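Local coordinates for cytochrome C-type biogenesis protein ccmF (Thermus thermophilus, PDB 6ZMQ) that probably handles and transports heme in the membrane during cytochrome c maturation, as a heme lyase of the CcmF/CycK/Ccl1/NrfE/CcsA family, at residues H183-F197 with A230-W244. Numbering follows the deposited sequence.
Sequences HWMMAVHPVLMYLGF and AWGFLTAGKVAGMWW. With PTY (phosphatidylethanolamine), chain F.
Trp244 lies against Met185, Met186 and His189 where two neighbouring transmembrane helices, 185-213 and 224-247, run antiparallel through the protein; their segments here approach to 7.6 Å between axes at 156°. Helix 185-213 is kinked at Pro190, whose nitrogen makes no bond to the turn before. One face of the Trp244 indole is covered by Met185 and Met186: Met185 CB sits above the five-membered ring in a CH-pi contact, 4.3 Å from its centroid, while the Met186 side chain crosses the six-membered ring obliquely, its CG 3.6 Å from Trp244 CH2, with Met186 N above the same face. Trp244 reaches across to helix 185-213 because its chi1 of 172° sets CG opposite the backbone N, and its edge is turned to the face of the His189 ring in an offset edge-to-face pair with planes at 60°. An alanine in place of Trp244 would remove this indole and would probably leave a gap beside Met185 and Met186, with the His189 ring less firmly held in its rotation. His189 is also a knob in a hole formed by Gly237, Ala240, Gly241 and Trp244; its CD2 comes 3.5 Å from Gly241 CA. Met185 bends at chi2 and chi3, bringing SD to the edge of the Trp243 ring, 3.5 Å from CE3, a Met-aromatic contact. Towards the other end, Gly196 and Ala230 bring the backbones together, their CA atoms 4.2 Å apart. No hydrogen bond joins the two segments. Beside this close approach, Leu195 and Phe233 line a phosphatidylethanolamine pocket: Leu195 CD1 stands over the centre of the Phe233 ring, 3.9 Å from its centroid, and Phe233 CZ meets lipid carbon C35 at 3.9 Å.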
loop_
_atom_site.group_PDB
_atom_site.type_symbol
_atom_site.label_atom_id
_atom_site.label_comp_id
_atom_site.label_asym_id
_atom_site.label_seq_id
_atom_site.Cartn_x
_atom_site.Cartn_y
_atom_site.Cartn_z
ATOM N N HIS A 183 -18.302 -2.766 4.096
ATOM C CA HIS A 183 -17.155 -3.624 4.366
ATOM C C HIS A 183 -16.137 -2.863 5.201
ATOM O O HIS A 183 -16.069 -1.632 5.167
ATOM C CB HIS A 183 -16.492 -4.144 3.084
ATOM C CG HIS A 183 -15.574 -5.315 3.298
ATOM N ND1 HIS A 183 -16.031 -6.588 3.563
ATOM C CD2 HIS A 183 -14.222 -5.403 3.270
ATOM C CE1 HIS A 183 -15.003 -7.407 3.693
ATOM N NE2 HIS A 183 -13.893 -6.713 3.524
ATOM N N TRP A 184 -15.350 -3.632 5.952
ATOM C CA TRP A 184 -14.393 -3.144 6.931
ATOM C C TRP A 184 -13.057 -2.721 6.327
ATOM O O TRP A 184 -12.328 -1.959 6.974
ATOM C CB TRP A 184 -14.177 -4.217 8.019
ATOM C CG TRP A 184 -14.288 -5.697 7.586
ATOM C CD1 TRP A 184 -15.438 -6.426 7.368
ATOM C CD2 TRP A 184 -13.203 -6.603 7.350
ATOM N NE1 TRP A 184 -15.123 -7.710 7.000
ATOM C CE2 TRP A 184 -13.761 -7.848 6.987
ATOM C CE3 TRP A 184 -11.813 -6.482 7.407
ATOM C CZ2 TRP A 184 -12.976 -8.961 6.685
ATOM C CZ3 TRP A 184 -11.036 -7.591 7.107
ATOM C CH2 TRP A 184 -11.620 -8.811 6.748
ATOM N N MET A 185 -12.715 -3.195 5.120
ATOM C CA MET A 185 -11.427 -2.839 4.523
ATOM C C MET A 185 -11.398 -1.376 4.082
ATOM O O MET A 185 -10.335 -0.754 4.083
ATOM C CB MET A 185 -11.073 -3.792 3.376
ATOM C CG MET A 185 -9.605 -3.714 2.895
ATOM S SD MET A 185 -8.914 -5.322 2.476
ATOM C CE MET A 185 -8.842 -6.048 4.113
ATOM N N MET A 186 -12.570 -0.770 3.819
ATOM C CA MET A 186 -12.642 0.685 3.621
ATOM C C MET A 186 -12.293 1.468 4.889
ATOM O O MET A 186 -12.011 2.672 4.816
ATOM C CB MET A 186 -14.026 1.075 3.076
ATOM C CG MET A 186 -14.015 2.361 2.214
ATOM S SD MET A 186 -15.583 3.139 1.776
ATOM C CE MET A 186 -16.097 2.062 0.433
ATOM N N ALA A 187 -12.294 0.806 6.041
ATOM C CA ALA A 187 -11.610 1.270 7.236
ATOM C C ALA A 187 -10.106 1.008 7.206
ATOM O O ALA A 187 -9.322 1.922 7.488
ATOM C CB ALA A 187 -12.208 0.575 8.456
ATOM N N VAL A 188 -9.671 -0.209 6.859
ATOM C CA VAL A 188 -8.295 -0.600 7.158
ATOM C C VAL A 188 -7.332 -0.466 5.974
ATOM O O VAL A 188 -6.115 -0.386 6.194
ATOM C CB VAL A 188 -8.230 -2.023 7.766
ATOM C CG1 VAL A 188 -9.275 -2.170 8.884
ATOM C CG2 VAL A 188 -8.402 -3.100 6.715
ATOM N N HIS A 189 -7.830 -0.425 4.739
ATOM C CA HIS A 189 -6.985 -0.031 3.612
ATOM C C HIS A 189 -6.484 1.424 3.655
ATOM O O HIS A 189 -5.374 1.655 3.142
ATOM C CB HIS A 189 -7.725 -0.357 2.302
ATOM C CG HIS A 189 -6.976 -0.040 1.051
ATOM N ND1 HIS A 189 -6.948 1.217 0.486
ATOM C CD2 HIS A 189 -6.259 -0.838 0.230
ATOM C CE1 HIS A 189 -6.237 1.179 -0.626
ATOM N NE2 HIS A 189 -5.808 -0.058 -0.804
ATOM N N PRO A 190 -7.227 2.441 4.162
ATOM C CA PRO A 190 -6.570 3.755 4.367
ATOM C C PRO A 190 -5.394 3.758 5.342
ATOM O O PRO A 190 -4.305 4.211 4.948
ATOM C CB PRO A 190 -7.719 4.626 4.886
ATOM C CG PRO A 190 -8.895 4.112 4.174
ATOM C CD PRO A 190 -8.702 2.629 4.130
ATOM N N VAL A 191 -5.559 3.213 6.559
ATOM C CA VAL A 191 -4.551 3.324 7.622
ATOM C C VAL A 191 -3.277 2.574 7.269
ATOM O O VAL A 191 -2.174 3.062 7.560
ATOM C CB VAL A 191 -5.117 2.797 8.961
ATOM C CG1 VAL A 191 -4.283 3.287 10.150
ATOM C CG2 VAL A 191 -6.575 3.175 9.112
ATOM N N LEU A 192 -3.429 1.466 6.531
ATOM C CA LEU A 192 -2.324 0.664 6.005
ATOM C C LEU A 192 -1.381 1.473 5.123
ATOM O O LEU A 192 -0.176 1.189 5.062
ATOM C CB LEU A 192 -2.888 -0.511 5.202
ATOM C CG LEU A 192 -2.862 -1.885 5.852
ATOM C CD1 LEU A 192 -1.431 -2.306 5.848
ATOM C CD2 LEU A 192 -3.390 -1.900 7.280
ATOM N N MET A 193 -1.909 2.468 4.414
ATOM C CA MET A 193 -1.013 3.332 3.661
ATOM C C MET A 193 -0.509 4.515 4.478
ATOM O O MET A 193 0.638 4.938 4.270
ATOM C CB MET A 193 -1.670 3.749 2.352
ATOM C CG MET A 193 -1.351 2.719 1.290
ATOM S SD MET A 193 -2.097 2.810 -0.329
ATOM C CE MET A 193 -2.700 1.136 -0.357
ATOM N N TYR A 194 -1.329 5.045 5.410
ATOM C CA TYR A 194 -0.904 6.210 6.198
ATOM C C TYR A 194 0.279 5.854 7.090
ATOM O O TYR A 194 1.309 6.549 7.067
ATOM C CB TYR A 194 -2.063 6.758 7.042
ATOM C CG TYR A 194 -3.218 7.405 6.278
ATOM C CD1 TYR A 194 -3.106 7.727 4.927
ATOM C CD2 TYR A 194 -4.423 7.681 6.915
ATOM C CE1 TYR A 194 -4.166 8.298 4.226
ATOM C CE2 TYR A 194 -5.484 8.255 6.232
ATOM C CZ TYR A 194 -5.349 8.558 4.892
ATOM O OH TYR A 194 -6.414 9.126 4.226
ATOM N N LEU A 195 0.175 4.695 7.765
ATOM C CA LEU A 195 1.281 4.033 8.457
ATOM C C LEU A 195 2.485 3.862 7.552
ATOM O O LEU A 195 3.611 4.219 7.934
ATOM C CB LEU A 195 0.828 2.652 8.939
ATOM C CG LEU A 195 -0.103 2.509 10.132
ATOM C CD1 LEU A 195 -0.501 1.060 10.347
ATOM C CD2 LEU A 195 0.618 3.049 11.334
ATOM N N GLY A 196 2.240 3.384 6.320
ATOM C CA GLY A 196 3.323 3.169 5.381
ATOM C C GLY A 196 4.038 4.456 5.032
ATOM O O GLY A 196 5.275 4.510 5.112
ATOM N N PHE A 197 3.258 5.547 4.850
ATOM C CA PHE A 197 3.844 6.847 4.535
ATOM C C PHE A 197 4.697 7.339 5.684
ATOM O O PHE A 197 5.847 7.752 5.472
ATOM C CB PHE A 197 2.751 7.870 4.199
ATOM C CG PHE A 197 3.228 9.324 4.196
ATOM C CD1 PHE A 197 3.830 9.862 3.073
ATOM C CD2 PHE A 197 3.045 10.160 5.303
ATOM C CE1 PHE A 197 4.260 11.182 3.068
ATOM C CE2 PHE A 197 3.478 11.477 5.298
ATOM C CZ PHE A 197 4.080 11.989 4.177
ATOM N N ALA A 230 7.676 0.175 6.717
ATOM C CA ALA A 230 6.939 1.050 5.804
ATOM C C ALA A 230 6.600 0.338 4.510
ATOM O O ALA A 230 5.475 0.455 4.003
ATOM C CB ALA A 230 7.776 2.282 5.472
ATOM N N TRP A 231 7.558 -0.430 3.977
ATOM C CA TRP A 231 7.286 -1.227 2.791
ATOM C C TRP A 231 6.336 -2.382 3.084
ATOM O O TRP A 231 5.588 -2.798 2.195
ATOM C CB TRP A 231 8.596 -1.749 2.227
ATOM C CG TRP A 231 8.437 -2.565 0.994
ATOM C CD1 TRP A 231 8.477 -2.105 -0.283
ATOM C CD2 TRP A 231 8.221 -3.988 0.901
ATOM N NE1 TRP A 231 8.289 -3.137 -1.165
ATOM C CE2 TRP A 231 8.125 -4.301 -0.464
ATOM C CE3 TRP A 231 8.077 -5.018 1.841
ATOM C CZ2 TRP A 231 7.904 -5.588 -0.915
ATOM C CZ3 TRP A 231 7.853 -6.305 1.385
ATOM C CH2 TRP A 231 7.782 -6.578 0.021
ATOM N N GLY A 232 6.375 -2.937 4.294
ATOM C CA GLY A 232 5.446 -3.996 4.654
ATOM C C GLY A 232 4.020 -3.506 4.759
ATOM O O GLY A 232 3.084 -4.193 4.327
ATOM N N PHE A 233 3.846 -2.284 5.270
ATOM C CA PHE A 233 2.528 -1.668 5.306
ATOM C C PHE A 233 2.063 -1.289 3.898
ATOM O O PHE A 233 0.882 -1.457 3.564
ATOM C CB PHE A 233 2.559 -0.473 6.254
ATOM C CG PHE A 233 2.472 -0.865 7.713
ATOM C CD1 PHE A 233 1.546 -1.808 8.131
ATOM C CD2 PHE A 233 3.346 -0.323 8.654
ATOM C CE1 PHE A 233 1.461 -2.185 9.464
ATOM C CE2 PHE A 233 3.268 -0.707 9.998
ATOM C CZ PHE A 233 2.325 -1.634 10.394
ATOM N N LEU A 234 2.993 -0.839 3.039
ATOM C CA LEU A 234 2.684 -0.618 1.621
ATOM C C LEU A 234 2.296 -1.899 0.881
ATOM O O LEU A 234 1.346 -1.886 0.084
ATOM C CB LEU A 234 3.861 0.060 0.907
ATOM C CG LEU A 234 3.805 1.571 0.643
ATOM C CD1 LEU A 234 3.675 2.398 1.863
ATOM C CD2 LEU A 234 5.067 2.000 -0.106
ATOM N N THR A 235 3.024 -3.004 1.097
ATOM C CA THR A 235 2.718 -4.228 0.357
ATOM C C THR A 235 1.415 -4.855 0.847
ATOM O O THR A 235 0.625 -5.357 0.035
ATOM C CB THR A 235 3.907 -5.222 0.371
ATOM O OG1 THR A 235 3.706 -6.241 -0.620
ATOM C CG2 THR A 235 4.210 -5.889 1.710
ATOM N N ALA A 236 1.150 -4.800 2.164
ATOM C CA ALA A 236 -0.127 -5.267 2.690
ATOM C C ALA A 236 -1.294 -4.402 2.213
ATOM O O ALA A 236 -2.386 -4.915 1.949
ATOM C CB ALA A 236 -0.072 -5.338 4.213
ATOM N N GLY A 237 -1.063 -3.091 2.058
ATOM C CA GLY A 237 -2.074 -2.223 1.472
ATOM C C GLY A 237 -2.383 -2.532 0.014
ATOM O O GLY A 237 -3.550 -2.542 -0.389
ATOM N N LYS A 238 -1.345 -2.768 -0.801
ATOM C CA LYS A 238 -1.581 -3.057 -2.220
ATOM C C LYS A 238 -2.239 -4.421 -2.432
ATOM O O LYS A 238 -3.187 -4.543 -3.224
ATOM C CB LYS A 238 -0.280 -2.935 -3.019
ATOM C CG LYS A 238 -0.422 -2.869 -4.578
ATOM C CD LYS A 238 -1.647 -2.121 -5.192
ATOM C CE LYS A 238 -1.825 -0.613 -4.875
ATOM N NZ LYS A 238 -3.224 -0.186 -5.221
ATOM N N VAL A 239 -1.764 -5.454 -1.718
ATOM C CA VAL A 239 -2.396 -6.776 -1.793
ATOM C C VAL A 239 -3.825 -6.749 -1.225
ATOM O O VAL A 239 -4.743 -7.364 -1.796
ATOM C CB VAL A 239 -1.499 -7.819 -1.086
ATOM C CG1 VAL A 239 -2.135 -9.189 -1.084
ATOM C CG2 VAL A 239 -0.145 -7.940 -1.797
ATOM N N ALA A 240 -4.058 -5.963 -0.166
ATOM C CA ALA A 240 -5.387 -5.848 0.422
ATOM C C ALA A 240 -6.353 -5.100 -0.494
ATOM O O ALA A 240 -7.526 -5.477 -0.597
ATOM C CB ALA A 240 -5.282 -5.158 1.783
ATOM N N GLY A 241 -5.872 -4.050 -1.173
ATOM C CA GLY A 241 -6.687 -3.362 -2.166
ATOM C C GLY A 241 -7.029 -4.230 -3.361
ATOM O O GLY A 241 -8.146 -4.158 -3.887
ATOM N N MET A 242 -6.079 -5.078 -3.784
ATOM C CA MET A 242 -6.338 -6.095 -4.805
ATOM C C MET A 242 -7.448 -7.066 -4.404
ATOM O O MET A 242 -8.389 -7.297 -5.186
ATOM C CB MET A 242 -5.062 -6.889 -5.083
ATOM C CG MET A 242 -4.203 -6.447 -6.249
ATOM S SD MET A 242 -2.653 -7.356 -6.131
ATOM C CE MET A 242 -2.433 -7.901 -7.814
ATOM N N TRP A 243 -7.351 -7.622 -3.182
ATOM C CA TRP A 243 -8.337 -8.586 -2.684
ATOM C C TRP A 243 -9.711 -7.950 -2.550
ATOM O O TRP A 243 -10.732 -8.577 -2.868
ATOM C CB TRP A 243 -7.900 -9.157 -1.326
ATOM C CG TRP A 243 -9.005 -9.939 -0.621
ATOM C CD1 TRP A 243 -9.313 -11.255 -0.809
ATOM C CD2 TRP A 243 -9.947 -9.445 0.349
ATOM N NE1 TRP A 243 -10.381 -11.611 -0.020
ATOM C CE2 TRP A 243 -10.791 -10.518 0.696
ATOM C CE3 TRP A 243 -10.168 -8.198 0.944
ATOM C CZ2 TRP A 243 -11.828 -10.388 1.623
ATOM C CZ3 TRP A 243 -11.202 -8.071 1.866
ATOM C CH2 TRP A 243 -12.017 -9.159 2.195
ATOM N N TRP A 244 -9.743 -6.705 -2.082
ATOM C CA TRP A 244 -11.004 -6.024 -1.840
ATOM C C TRP A 244 -11.682 -5.643 -3.152
ATOM O O TRP A 244 -12.903 -5.797 -3.287
ATOM C CB TRP A 244 -10.718 -4.820 -0.944
ATOM C CG TRP A 244 -11.820 -3.860 -0.704
ATOM C CD1 TRP A 244 -13.163 -4.108 -0.672
ATOM C CD2 TRP A 244 -11.668 -2.476 -0.427
ATOM N NE1 TRP A 244 -13.854 -2.959 -0.424
ATOM C CE2 TRP A 244 -12.956 -1.938 -0.261
ATOM C CE3 TRP A 244 -10.562 -1.632 -0.309
ATOM C CZ2 TRP A 244 -13.166 -0.599 0.013
ATOM C CZ3 TRP A 244 -10.770 -0.315 -0.015
ATOM C CH2 TRP A 244 -12.060 0.199 0.114
HETATM C C1 PTY F . 10.509 1.115 14.636
HETATM C C2 PTY F . 17.809 0.064 13.237
HETATM C C3 PTY F . 17.174 0.376 14.592
HETATM O O4 PTY F . 9.217 1.649 14.651
HETATM C C5 PTY F . 12.340 0.223 16.138
HETATM C C6 PTY F . 10.907 0.768 16.067
HETATM O O7 PTY F . 10.018 -0.225 16.506
HETATM C C8 PTY F . 9.440 -0.071 17.775
HETATM O O10 PTY F . 10.104 0.236 18.709
HETATM C C11 PTY F . 7.938 -0.316 17.955
HETATM C C12 PTY F . 7.483 0.167 19.334
HETATM C C13 PTY F . 5.977 -0.026 19.540
HETATM C C14 PTY F . 5.608 -1.510 19.474
HETATM C C15 PTY F . 4.218 -1.742 20.069
HETATM C C16 PTY F . 3.634 -3.010 19.446
HETATM C C17 PTY F . 2.103 -2.968 19.442
HETATM C C18 PTY F . 1.488 -2.779 18.045
HETATM C C19 PTY F . 2.274 -3.452 16.914
HETATM C C20 PTY F . 1.329 -4.096 15.894
HETATM C C21 PTY F . 0.560 -3.041 15.091
HETATM C C22 PTY F . -0.363 -3.746 14.090
HETATM C C23 PTY F . -0.675 -2.868 12.874
HETATM C C24 PTY F . -2.125 -2.376 12.953
HETATM C C25 PTY F . -2.835 -2.580 11.611
HETATM C C26 PTY F . -4.338 -2.329 11.754
HETATM C C27 PTY F . -5.096 -3.113 10.684
HETATM C C28 PTY F . -6.490 -3.440 11.215
HETATM C C29 PTY F . -6.962 -4.784 10.670
HETATM C C30 PTY F . 8.423 1.344 13.539
HETATM C C31 PTY F . 6.923 1.650 13.555
HETATM O O30 PTY F . 8.913 0.861 12.572
HETATM C C32 PTY F . 6.181 1.026 14.736
HETATM C C33 PTY F . 4.678 1.226 14.524
HETATM C C34 PTY F . 3.921 -0.073 14.804
HETATM C C35 PTY F . 2.680 -0.116 13.915
HETATM C C36 PTY F . 1.713 0.989 14.347
HETATM C C37 PTY F . 0.262 0.562 14.091
HETATM C C38 PTY F . -0.722 1.651 14.532
HETATM C C39 PTY F . -2.168 1.276 14.204
HETATM C C40 PTY F . -3.095 1.768 15.315
HETATM C C41 PTY F . -4.518 1.256 15.094
HETATM C C42 PTY F . -4.669 -0.096 15.787
HETATM C C43 PTY F . -5.712 0.031 16.895
HETATM C C44 PTY F . -6.313 -1.351 17.135
HETATM P P1 PTY F . 14.886 0.810 15.812
HETATM O O11 PTY F . 15.774 0.339 14.504
HETATM O O12 PTY F . 15.448 2.116 16.321
HETATM O O13 PTY F . 15.054 -0.215 16.909
HETATM O O14 PTY F . 13.282 0.979 15.415
HETATM N N1 PTY F . 19.227 -0.190 13.423
#